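Long-range contacts in probable zinc protease PqqL (Escherichia coli, PDB 6OFS), which is probably a zinc-dependent metalloendopeptidase of the M16 family, a periplasmic protease that binds one zinc ion per subunit: residues L475-D480 against I597-T602; F671-D676 against I701-S706; K823-Q828 against E881-A886; Q828-Y833 against K876-E881. All coordinates share one frame; numbering follows the deposited sequence.

Interaction 1: residues L475-D480 against I597-T602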
# COMPACT_ATOMS: atom_id res chain seq x y z
N LEU A 475 -16.74 10.11 -2.53
CA LEU A 475 -15.53 10.84 -2.86
C LEU A 475 -15.85 12.33 -2.76
O LEU A 475 -15.35 13.14 -3.55
CB LEU A 475 -15.02 10.46 -4.26
CG LEU A 475 -14.29 9.14 -4.38
CD1 LEU A 475 -13.95 8.85 -5.82
CD2 LEU A 475 -13.03 9.12 -3.54
N THR A 476 -16.69 12.67 -1.77
CA THR A 476 -17.14 14.04 -1.50
C THR A 476 -15.92 14.92 -1.15
O THR A 476 -15.03 14.53 -0.39
CB THR A 476 -18.30 14.04 -0.46
OG1 THR A 476 -19.00 15.29 -0.53
CG2 THR A 476 -17.85 13.73 0.98
N VAL A 477 -15.88 16.09 -1.78
CA VAL A 477 -14.82 17.09 -1.66
C VAL A 477 -15.43 18.34 -1.07
O VAL A 477 -16.45 18.83 -1.58
CB VAL A 477 -14.18 17.39 -3.05
CG1 VAL A 477 -13.09 18.45 -2.96
CG2 VAL A 477 -13.64 16.12 -3.71
N ASP A 478 -14.80 18.89 -0.02
CA ASP A 478 -15.25 20.14 0.60
C ASP A 478 -14.99 21.28 -0.39
O ASP A 478 -13.91 21.36 -1.00
CB ASP A 478 -14.54 20.39 1.95
CG ASP A 478 -15.09 19.59 3.11
OD1 ASP A 478 -14.28 19.02 3.88
OD2 ASP A 478 -16.34 19.54 3.27
N ALA A 479 -16.03 22.11 -0.62
CA ALA A 479 -15.97 23.25 -1.54
C ALA A 479 -15.07 24.36 -1.02
O ALA A 479 -14.94 24.55 0.19
CB ALA A 479 -17.37 23.81 -1.77
N ASP A 480 -14.43 25.08 -1.95
CA ASP A 480 -13.61 26.24 -1.64
C ASP A 480 -14.54 27.46 -1.82
O ASP A 480 -15.04 27.70 -2.92
CB ASP A 480 -12.36 26.31 -2.56
CG ASP A 480 -11.48 27.54 -2.38
OD1 ASP A 480 -11.31 27.99 -1.21
OD2 ASP A 480 -10.95 28.05 -3.40
N ILE A 597 -12.53 13.04 -11.09
CA ILE A 597 -11.54 13.90 -11.76
C ILE A 597 -10.69 14.62 -10.70
O ILE A 597 -9.45 14.59 -10.76
CB ILE A 597 -12.24 14.90 -12.73
CG1 ILE A 597 -12.42 14.30 -14.15
CG2 ILE A 597 -11.55 16.27 -12.79
CD1 ILE A 597 -11.14 14.14 -15.00
N ASN A 598 -11.37 15.23 -9.70
CA ASN A 598 -10.77 15.97 -8.60
C ASN A 598 -9.88 15.09 -7.76
O ASN A 598 -8.75 15.47 -7.49
CB ASN A 598 -11.86 16.60 -7.73
CG ASN A 598 -11.34 17.37 -6.54
OD1 ASN A 598 -10.86 16.81 -5.55
ND2 ASN A 598 -11.43 18.68 -6.60
N GLN A 599 -10.40 13.95 -7.32
CA GLN A 599 -9.67 13.05 -6.44
C GLN A 599 -8.50 12.38 -7.13
O GLN A 599 -7.52 12.07 -6.47
CB GLN A 599 -10.61 12.04 -5.75
CG GLN A 599 -11.58 12.66 -4.72
CD GLN A 599 -10.99 12.93 -3.35
OE1 GLN A 599 -9.89 12.49 -2.99
NE2 GLN A 599 -11.73 13.65 -2.54
N ARG A 600 -8.58 12.18 -8.47
CA ARG A 600 -7.46 11.59 -9.20
C ARG A 600 -6.29 12.57 -9.30
O ARG A 600 -5.14 12.15 -9.36
CB ARG A 600 -7.92 11.07 -10.57
CG ARG A 600 -6.82 10.58 -11.53
CD ARG A 600 -6.13 9.29 -11.11
NE ARG A 600 -5.00 8.96 -11.99
CZ ARG A 600 -3.81 9.58 -11.97
NH1 ARG A 600 -3.59 10.57 -11.12
NH2 ARG A 600 -2.85 9.20 -12.80
N ILE A 601 -6.60 13.88 -9.26
CA ILE A 601 -5.66 14.98 -9.35
C ILE A 601 -5.07 15.34 -7.97
O ILE A 601 -3.86 15.41 -7.82
CB ILE A 601 -6.33 16.19 -10.10
CG1 ILE A 601 -6.57 15.84 -11.59
CG2 ILE A 601 -5.51 17.51 -9.96
CD1 ILE A 601 -7.41 16.91 -12.43
N THR A 602 -5.93 15.52 -6.96
CA THR A 602 -5.56 15.95 -5.60
C THR A 602 -5.20 14.83 -4.62
O THR A 602 -4.46 15.08 -3.67
CB THR A 602 -6.68 16.81 -5.02
OG1 THR A 602 -7.83 15.99 -4.83
CG2 THR A 602 -7.03 18.01 -5.89

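Interaction 2: residues F671-D676 against I701-S706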
# COMPACT_ATOMS: atom_id res chain seq x y z
N PHE A 671 -0.56 17.23 -13.52
CA PHE A 671 -1.73 18.06 -13.20
C PHE A 671 -1.47 18.93 -11.95
O PHE A 671 -2.43 19.34 -11.27
CB PHE A 671 -2.98 17.17 -13.04
CG PHE A 671 -3.46 16.60 -14.35
CD1 PHE A 671 -2.98 15.38 -14.81
CD2 PHE A 671 -4.36 17.30 -15.15
CE1 PHE A 671 -3.40 14.87 -16.04
CE2 PHE A 671 -4.78 16.78 -16.37
CZ PHE A 671 -4.31 15.56 -16.80
N SER A 672 -0.18 19.22 -11.66
CA SER A 672 0.28 20.00 -10.49
C SER A 672 -0.14 21.47 -10.55
O SER A 672 -0.45 22.06 -9.52
CB SER A 672 1.79 19.89 -10.33
OG SER A 672 2.46 20.41 -11.47
N SER A 673 -0.13 22.06 -11.75
CA SER A 673 -0.48 23.45 -11.98
C SER A 673 -1.87 23.58 -12.68
O SER A 673 -1.99 23.28 -13.87
CB SER A 673 0.63 24.12 -12.80
OG SER A 673 0.38 25.49 -13.06
N PRO A 674 -2.92 24.06 -11.94
CA PRO A 674 -4.26 24.23 -12.57
C PRO A 674 -4.27 25.08 -13.83
O PRO A 674 -5.03 24.77 -14.75
CB PRO A 674 -5.10 24.85 -11.44
CG PRO A 674 -4.41 24.44 -10.18
CD PRO A 674 -2.95 24.46 -10.52
N ALA A 675 -3.39 26.11 -13.91
CA ALA A 675 -3.21 26.99 -15.08
C ALA A 675 -2.83 26.23 -16.36
O ALA A 675 -3.08 26.72 -17.46
CB ALA A 675 -2.16 28.04 -14.78
N ASP A 676 -2.22 25.03 -16.22
CA ASP A 676 -1.81 24.17 -17.33
C ASP A 676 -2.95 23.21 -17.78
O ASP A 676 -2.77 22.43 -18.73
CB ASP A 676 -0.57 23.36 -16.91
CG ASP A 676 0.73 24.14 -16.76
OD1 ASP A 676 0.83 25.26 -17.34
OD2 ASP A 676 1.66 23.63 -16.10
N ILE A 701 -9.16 23.02 -7.08
CA ILE A 701 -7.81 22.48 -7.25
C ILE A 701 -6.79 23.60 -7.11
O ILE A 701 -6.94 24.66 -7.73
CB ILE A 701 -7.66 21.64 -8.56
CG1 ILE A 701 -8.63 20.44 -8.54
CG2 ILE A 701 -6.21 21.17 -8.76
CD1 ILE A 701 -8.96 19.81 -9.89
N LYS A 702 -5.80 23.38 -6.22
CA LYS A 702 -4.76 24.34 -5.88
C LYS A 702 -3.45 24.03 -6.58
O LYS A 702 -3.17 22.86 -6.91
CB LYS A 702 -4.52 24.39 -4.35
CG LYS A 702 -5.74 24.69 -3.48
CD LYS A 702 -6.17 26.16 -3.51
CE LYS A 702 -7.66 26.31 -3.31
NZ LYS A 702 -8.09 25.94 -1.94
N HIS A 703 -2.62 25.07 -6.77
CA HIS A 703 -1.29 24.96 -7.33
C HIS A 703 -0.39 24.12 -6.40
O HIS A 703 -0.43 24.26 -5.17
CB HIS A 703 -0.69 26.36 -7.58
CG HIS A 703 0.64 26.33 -8.28
ND1 HIS A 703 1.84 26.35 -7.57
CD2 HIS A 703 0.91 26.30 -9.61
CE1 HIS A 703 2.79 26.31 -8.49
NE2 HIS A 703 2.29 26.28 -9.73
N SER A 704 0.35 23.22 -7.01
CA SER A 704 1.30 22.33 -6.37
C SER A 704 2.67 22.68 -6.98
O SER A 704 2.76 22.83 -8.21
CB SER A 704 0.92 20.87 -6.66
OG SER A 704 1.76 19.93 -6.01
N ASP A 705 3.71 22.88 -6.14
CA ASP A 705 5.06 23.24 -6.59
C ASP A 705 5.69 22.10 -7.38
O ASP A 705 5.74 20.96 -6.90
CB ASP A 705 5.97 23.69 -5.43
CG ASP A 705 6.28 25.19 -5.40
OD1 ASP A 705 5.39 25.99 -5.78
OD2 ASP A 705 7.40 25.55 -4.96
N SER A 706 6.09 22.40 -8.63
CA SER A 706 6.71 21.45 -9.55
C SER A 706 7.75 22.17 -10.41
O SER A 706 7.45 23.25 -10.93
CB SER A 706 5.66 20.76 -10.42
OG SER A 706 5.19 21.60 -11.46

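Interaction 3: residues K823-Q828 against E881-A886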
# COMPACT_ATOMS: atom_id res chain seq x y z
N LYS A 823 3.15 16.31 -60.45
CA LYS A 823 1.79 16.16 -60.97
C LYS A 823 0.74 16.85 -60.08
O LYS A 823 -0.17 17.52 -60.59
CB LYS A 823 1.44 14.66 -61.13
CG LYS A 823 0.10 14.38 -61.80
CD LYS A 823 -0.32 12.94 -61.67
CE LYS A 823 -1.65 12.71 -62.34
NZ LYS A 823 -2.21 11.36 -62.05
N GLY A 824 0.85 16.63 -58.78
CA GLY A 824 -0.07 17.15 -57.78
C GLY A 824 -1.33 16.31 -57.68
O GLY A 824 -1.33 15.13 -58.04
N ILE A 825 -2.42 16.94 -57.20
CA ILE A 825 -3.70 16.26 -57.05
C ILE A 825 -4.62 16.53 -58.24
O ILE A 825 -4.55 17.61 -58.85
CB ILE A 825 -4.35 16.57 -55.67
CG1 ILE A 825 -4.94 15.29 -55.05
CG2 ILE A 825 -5.38 17.71 -55.75
CD1 ILE A 825 -5.50 15.40 -53.64
N SER A 826 -5.46 15.54 -58.57
CA SER A 826 -6.45 15.62 -59.64
C SER A 826 -7.78 16.05 -59.02
O SER A 826 -7.95 15.93 -57.79
CB SER A 826 -6.58 14.28 -60.35
OG SER A 826 -7.34 13.31 -59.65
N GLU A 827 -8.72 16.55 -59.86
CA GLU A 827 -10.07 16.98 -59.45
C GLU A 827 -10.84 15.81 -58.82
O GLU A 827 -11.53 15.99 -57.81
CB GLU A 827 -10.84 17.52 -60.67
CG GLU A 827 -10.22 18.75 -61.32
CD GLU A 827 -10.42 20.07 -60.61
OE1 GLU A 827 -9.63 21.00 -60.88
OE2 GLU A 827 -11.36 20.19 -59.79
N GLN A 828 -10.70 14.62 -59.43
CA GLN A 828 -11.31 13.36 -59.02
C GLN A 828 -10.79 12.91 -57.63
O GLN A 828 -11.59 12.47 -56.80
CB GLN A 828 -11.04 12.31 -60.11
CG GLN A 828 -11.77 10.98 -59.92
CD GLN A 828 -10.95 9.84 -60.47
OE1 GLN A 828 -11.21 9.34 -61.58
NE2 GLN A 828 -9.95 9.39 -59.71
N GLU A 881 -5.31 23.71 -57.19
CA GLU A 881 -4.19 24.64 -57.09
C GLU A 881 -3.85 25.00 -55.63
O GLU A 881 -2.67 25.13 -55.31
CB GLU A 881 -4.36 25.89 -57.98
CG GLU A 881 -5.45 26.87 -57.57
CD GLU A 881 -5.33 28.22 -58.25
OE1 GLU A 881 -4.75 29.15 -57.64
OE2 GLU A 881 -5.82 28.35 -59.40
N ASN A 882 -4.88 25.08 -54.73
CA ASN A 882 -4.69 25.33 -53.29
C ASN A 882 -3.85 24.24 -52.67
O ASN A 882 -2.88 24.54 -51.98
CB ASN A 882 -6.03 25.37 -52.54
CG ASN A 882 -6.70 26.72 -52.46
OD1 ASN A 882 -6.18 27.74 -52.92
ND2 ASN A 882 -7.89 26.74 -51.87
N VAL A 883 -4.21 22.95 -52.91
CA VAL A 883 -3.45 21.85 -52.34
C VAL A 883 -2.07 21.75 -53.01
O VAL A 883 -1.09 21.52 -52.31
CB VAL A 883 -4.18 20.47 -52.24
CG1 VAL A 883 -5.67 20.60 -51.89
CG2 VAL A 883 -3.98 19.61 -53.47
N ASN A 884 -1.98 21.98 -54.35
CA ASN A 884 -0.72 21.91 -55.09
C ASN A 884 0.28 22.96 -54.63
O ASN A 884 1.48 22.68 -54.60
CB ASN A 884 -0.96 21.95 -56.61
CG ASN A 884 -1.62 20.71 -57.21
OD1 ASN A 884 -1.87 19.69 -56.55
ND2 ASN A 884 -1.91 20.78 -58.51
N THR A 885 -0.20 24.15 -54.23
CA THR A 885 0.66 25.24 -53.75
C THR A 885 1.06 25.03 -52.27
O THR A 885 2.04 25.63 -51.81
CB THR A 885 0.03 26.62 -54.06
OG1 THR A 885 1.08 27.59 -54.13
CG2 THR A 885 -1.03 27.05 -53.05
N ALA A 886 0.32 24.18 -51.54
CA ALA A 886 0.57 23.84 -50.13
C ALA A 886 1.61 22.73 -50.06
O ALA A 886 2.39 22.67 -49.12
CB ALA A 886 -0.71 23.38 -49.47

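Interaction 4: residues Q828-Y833 against K876-E881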
# COMPACT_ATOMS: atom_id res chain seq x y z
N GLN A 828 -10.70 14.62 -59.43
CA GLN A 828 -11.31 13.36 -59.02
C GLN A 828 -10.79 12.91 -57.63
O GLN A 828 -11.59 12.47 -56.80
CB GLN A 828 -11.04 12.31 -60.11
CG GLN A 828 -11.77 10.98 -59.92
CD GLN A 828 -10.95 9.84 -60.47
OE1 GLN A 828 -11.21 9.34 -61.58
NE2 GLN A 828 -9.95 9.39 -59.71
N GLU A 829 -9.48 13.04 -57.37
CA GLU A 829 -8.88 12.67 -56.09
C GLU A 829 -9.31 13.62 -54.95
O GLU A 829 -9.55 13.17 -53.83
CB GLU A 829 -7.34 12.63 -56.19
CG GLU A 829 -6.82 11.45 -57.00
CD GLU A 829 -5.38 11.58 -57.48
OE1 GLU A 829 -4.83 12.71 -57.44
OE2 GLU A 829 -4.81 10.55 -57.91
N LEU A 830 -9.40 14.92 -55.25
CA LEU A 830 -9.81 15.96 -54.30
C LEU A 830 -11.27 15.79 -53.89
O LEU A 830 -11.57 15.89 -52.70
CB LEU A 830 -9.57 17.34 -54.92
CG LEU A 830 -9.87 18.55 -54.03
CD1 LEU A 830 -8.87 18.65 -52.89
CD2 LEU A 830 -9.88 19.82 -54.86
N ASN A 831 -12.16 15.52 -54.86
CA ASN A 831 -13.58 15.29 -54.61
C ASN A 831 -13.78 13.98 -53.83
O ASN A 831 -14.62 13.95 -52.94
CB ASN A 831 -14.38 15.31 -55.91
CG ASN A 831 -15.87 15.31 -55.67
OD1 ASN A 831 -16.54 14.29 -55.85
ND2 ASN A 831 -16.42 16.44 -55.22
N GLU A 832 -12.96 12.93 -54.12
CA GLU A 832 -12.92 11.64 -53.42
C GLU A 832 -12.68 11.91 -51.93
O GLU A 832 -13.44 11.44 -51.09
CB GLU A 832 -11.76 10.76 -53.95
CG GLU A 832 -12.14 9.62 -54.89
CD GLU A 832 -11.07 9.27 -55.92
OE1 GLU A 832 -11.36 9.40 -57.13
OE2 GLU A 832 -9.96 8.86 -55.53
N TYR A 833 -11.64 12.71 -51.63
CA TYR A 833 -11.23 13.12 -50.28
C TYR A 833 -12.31 13.98 -49.62
O TYR A 833 -12.66 13.70 -48.47
CB TYR A 833 -9.88 13.86 -50.34
CG TYR A 833 -9.37 14.35 -49.00
CD1 TYR A 833 -9.57 15.67 -48.59
CD2 TYR A 833 -8.63 13.52 -48.16
CE1 TYR A 833 -9.09 16.13 -47.37
CE2 TYR A 833 -8.13 13.98 -46.94
CZ TYR A 833 -8.35 15.29 -46.55
OH TYR A 833 -7.86 15.76 -45.36
N LYS A 876 -15.06 22.58 -48.39
CA LYS A 876 -15.70 23.03 -49.64
C LYS A 876 -14.99 24.27 -50.23
O LYS A 876 -15.50 24.91 -51.16
CB LYS A 876 -17.23 23.24 -49.45
CG LYS A 876 -17.64 24.44 -48.58
CD LYS A 876 -19.14 24.51 -48.34
CE LYS A 876 -19.56 23.86 -47.04
NZ LYS A 876 -21.03 23.83 -46.90
N GLN A 877 -13.82 24.61 -49.67
CA GLN A 877 -12.99 25.74 -50.09
C GLN A 877 -11.66 25.23 -50.67
O GLN A 877 -10.89 26.01 -51.25
CB GLN A 877 -12.76 26.67 -48.89
CG GLN A 877 -12.67 28.14 -49.25
CD GLN A 877 -12.14 28.94 -48.09
OE1 GLN A 877 -12.81 29.11 -47.06
NE2 GLN A 877 -10.92 29.45 -48.22
N MET A 878 -11.40 23.91 -50.53
CA MET A 878 -10.20 23.24 -51.03
C MET A 878 -10.25 23.13 -52.55
O MET A 878 -11.24 22.65 -53.11
CB MET A 878 -10.10 21.83 -50.45
CG MET A 878 -9.64 21.77 -49.02
SD MET A 878 -8.73 20.23 -48.69
CE MET A 878 -9.93 19.03 -49.14
N THR A 879 -9.18 23.57 -53.22
CA THR A 879 -9.06 23.52 -54.68
C THR A 879 -7.79 22.77 -55.06
O THR A 879 -6.88 22.66 -54.23
CB THR A 879 -9.10 24.94 -55.32
OG1 THR A 879 -7.86 25.61 -55.08
CG2 THR A 879 -10.28 25.78 -54.86
N VAL A 880 -7.70 22.30 -56.32
CA VAL A 880 -6.52 21.60 -56.85
C VAL A 880 -5.28 22.47 -56.67
O VAL A 880 -4.33 22.02 -56.02
CB VAL A 880 -6.72 21.11 -58.30
CG1 VAL A 880 -5.38 20.78 -58.98
CG2 VAL A 880 -7.67 19.91 -58.35
N GLU A 881 -5.31 23.71 -57.19
CA GLU A 881 -4.19 24.64 -57.09
C GLU A 881 -3.85 25.00 -55.63
O GLU A 881 -2.67 25.13 -55.31
CB GLU A 881 -4.36 25.89 -57.98
CG GLU A 881 -5.45 26.87 -57.57
CD GLU A 881 -5.33 28.22 -58.25
OE1 GLU A 881 -4.75 29.15 -57.64
OE2 GLU A 881 -5.82 28.35 -59.40

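Interaction 1: residues L475-D480 against I597-T602
Gln599 and Val477 meet through the amide end of the glutamine, Gln599 NE2 lying 3.3 Å from Val477 CG2. The two side chains approach from opposite directions, and no hydrogen bond joins the segments, so a methyl packs beside a polar group. The same CG2 also meets Asn598 OD1, at 3.4 Å, while Val477 CG1 meets that amide too, 3.8 Å from Asn598 OD1 and 4.0 Å from Asn598 ND2. With CG1 anti to the backbone N (chi1 178°), Val477 offers both methyls to the helix. Asn598 is turned to a different partner for its polar contact: its ND2 donates to the backbone O of Tyr697.

The helix is the end of 591-602, which packs on strand 579-586 of an alpha+beta domain. Segment 475-480 belongs to the long loop that leads into strand 485-492, the first strand of the same domain's sheet; it comes in the chain after the two sheets of the N-terminal half, as in the two-halved design of M16 proteases.

Leu475 meets Gln599 nearer its root. Leu475 CD2 lies 4.0 Å from Gln599 CG, the side chains crossing at a slant, and Leu475 O comes within 3.8 Å of Gln599 NE2 without bonding to it. A bend at chi2 (-80°) carries the amide of Gln599 past the Leu475 side chain toward Val477. Leu475 also packs on Leu554, whereas Val477 touches Tyr697 of helix 687-697.

Interaction 2: residues F671-D676 against I701-S706
Two connecting loops of an alpha+beta domain of the M16 fold run beside each other here, and Ser672 of the one bonds to Ser704 and Ser706 of the other. One loop carries the chain from helix 660-668 into strand 677-682; the other leaves helix 687-697 on the way to strand 721-728. Ser704 N donates to Ser672 O over 2.9 Å, bending to 145° at the hydrogen and coming in 29° off the carbonyl plane. A second bond passes between hydroxyls, Ser706 OG giving its proton to Ser672 OG at 3.0 Å. Ser672 OG in turn bonds to the backbone O of Gln669, so a short chain of bonds runs from Ser706 through Ser672 to the carbonyl of Gln669, just past helix 660-668. An alanine at Ser672 would keep the backbone bond but would probably leave the Ser706 hydroxyl without this acceptor and the Gln669 carbonyl without its donor.

Pro674 begins a 3-10 turn, closed by Asp676 N bonding to Ser673 O, and its ring supplies the apolar part of the contact. Pro674 CG lies 4.0 Å from Ile701 CG2, while Pro674 CD packs 3.6 Å from His703 CA. Ile701 faces inward as well, touching Ile601 of helix 591-602, and its O accepts a bond from Asn502 ND2. With CG anti to the backbone N (chi1 -174°), the imidazole of His703 is brought back toward Ser673. There Ser673 OG sits at the ring's edge, near its plane, 3.6 Å from His703 CD2.

Interaction 3: residues K823-Q828 against E881-A886
Gly824 and Ile825 form the turn between helix 806-823 and helix 827-842, and Asn884 of helix 880-890 reaches across to their backbone. Lys823, the last helical residue, has its CB directed away from Asn884. Gly824 then leaves the helix with a positive phi of 81°, and its CA lies 3.3 Å from Asn884 OD1; a CB on this residue would point toward Asn884 and collide with its OD1. The O of Gly824 is held by Arg820 NH2, on the preceding helix.

At Ile825 the turn makes its one hydrogen bond to residues 881-886: Ile825 N donates to Asn884 OD1 at 2.9 Å. The bond is nearly straight, 169° at the hydrogen, and lies in the carbonyl plane on a lone pair of OD1. Asn884 CG is anti to the carbonyl carbon (chi1 -70°), which extends the amide toward the turn. A leucine in place of Asn884 would probably leave the Ile825 N-H without an acceptor at this buried turn.

The side chain of Ile825 takes the apolar share. Ile825 CG2 packs 3.3 Å from Val883 CG2, the two side chains crossing at about a right angle, and helix 749-771 closes over them with Ala757 against Ile825 and Ala754 against Val883. Ser826 turns away to start the next helix through a capping box: Ser826 OG caps Glu829 N, while Ser826 N donates to Glu829 OE1.

Interaction 4: residues Q828-Y833 against K876-E881
Met878, just before the N-cap of helix 880-890, lies between Leu830 and Tyr833 of helix 827-842, and its terminal part makes a Met-aromatic contact. Met878 is buried, and its CB already touches the partner helix, 4.2 Å from Leu830 CD1. CG, anti to the carbonyl carbon (chi1 -76°), carries the chain on toward the tyrosine. Met878 SD stands 5.5 Å from the centroid of the Tyr833 ring, 68° off its normal, so the sulfur approaches obliquely and does not stack on the face. A bend at chi3 then takes the methyl to the ring. Met878 CE meets the edge of the ring near its plane, 3.4 Å from Tyr833 CD1, and also packs 3.9 Å from Leu830 CD1, so that one methyl bridges two residues from successive turns of the helix.

Met753 of helix 749-771 packs against both Met878 and Tyr833, while the phenol reaches further along that helix to bond through OH to Asp756 OD2. Thr879, next in the chain, faces away and caps the new helix, its OG1 accepting from Asn882 N.

Leu830 fills the angle where loop becomes helix. With its CG anti to the backbone N (chi1 -176°), Leu830 CD2 is laid against the opposing main chain, 3.6 Å from both Met878 O and Val880 N. The same Leu830 CD2 also reaches a side chain, lying 4.1 Å from Val880 CG2.

Interactions 1 and 2 are neighbours, with centres about 14 Å apart. Both lie beside helix 591-602, where Ile601 touches Ile701, and Asp480 packs against Lys702. Interaction 1 is largely buried and bonds nothing across its segments; interaction 2, partly buried, relies on serine hydroxyls and backbone. Interactions 3 and 4, about 45 to 52 Å from the first pair between centres, use neighbouring parts of helices 827-842 and 880-890 and of the turns leading into them. Both are buried, though about 60 and 58 Å from the chain's centre. They meet where Val883 touches Leu830, and both pack on helix 749-771. Interaction 3 adds one asparagine bond, whereas interaction 4 is apolar and sulfur-aromatic.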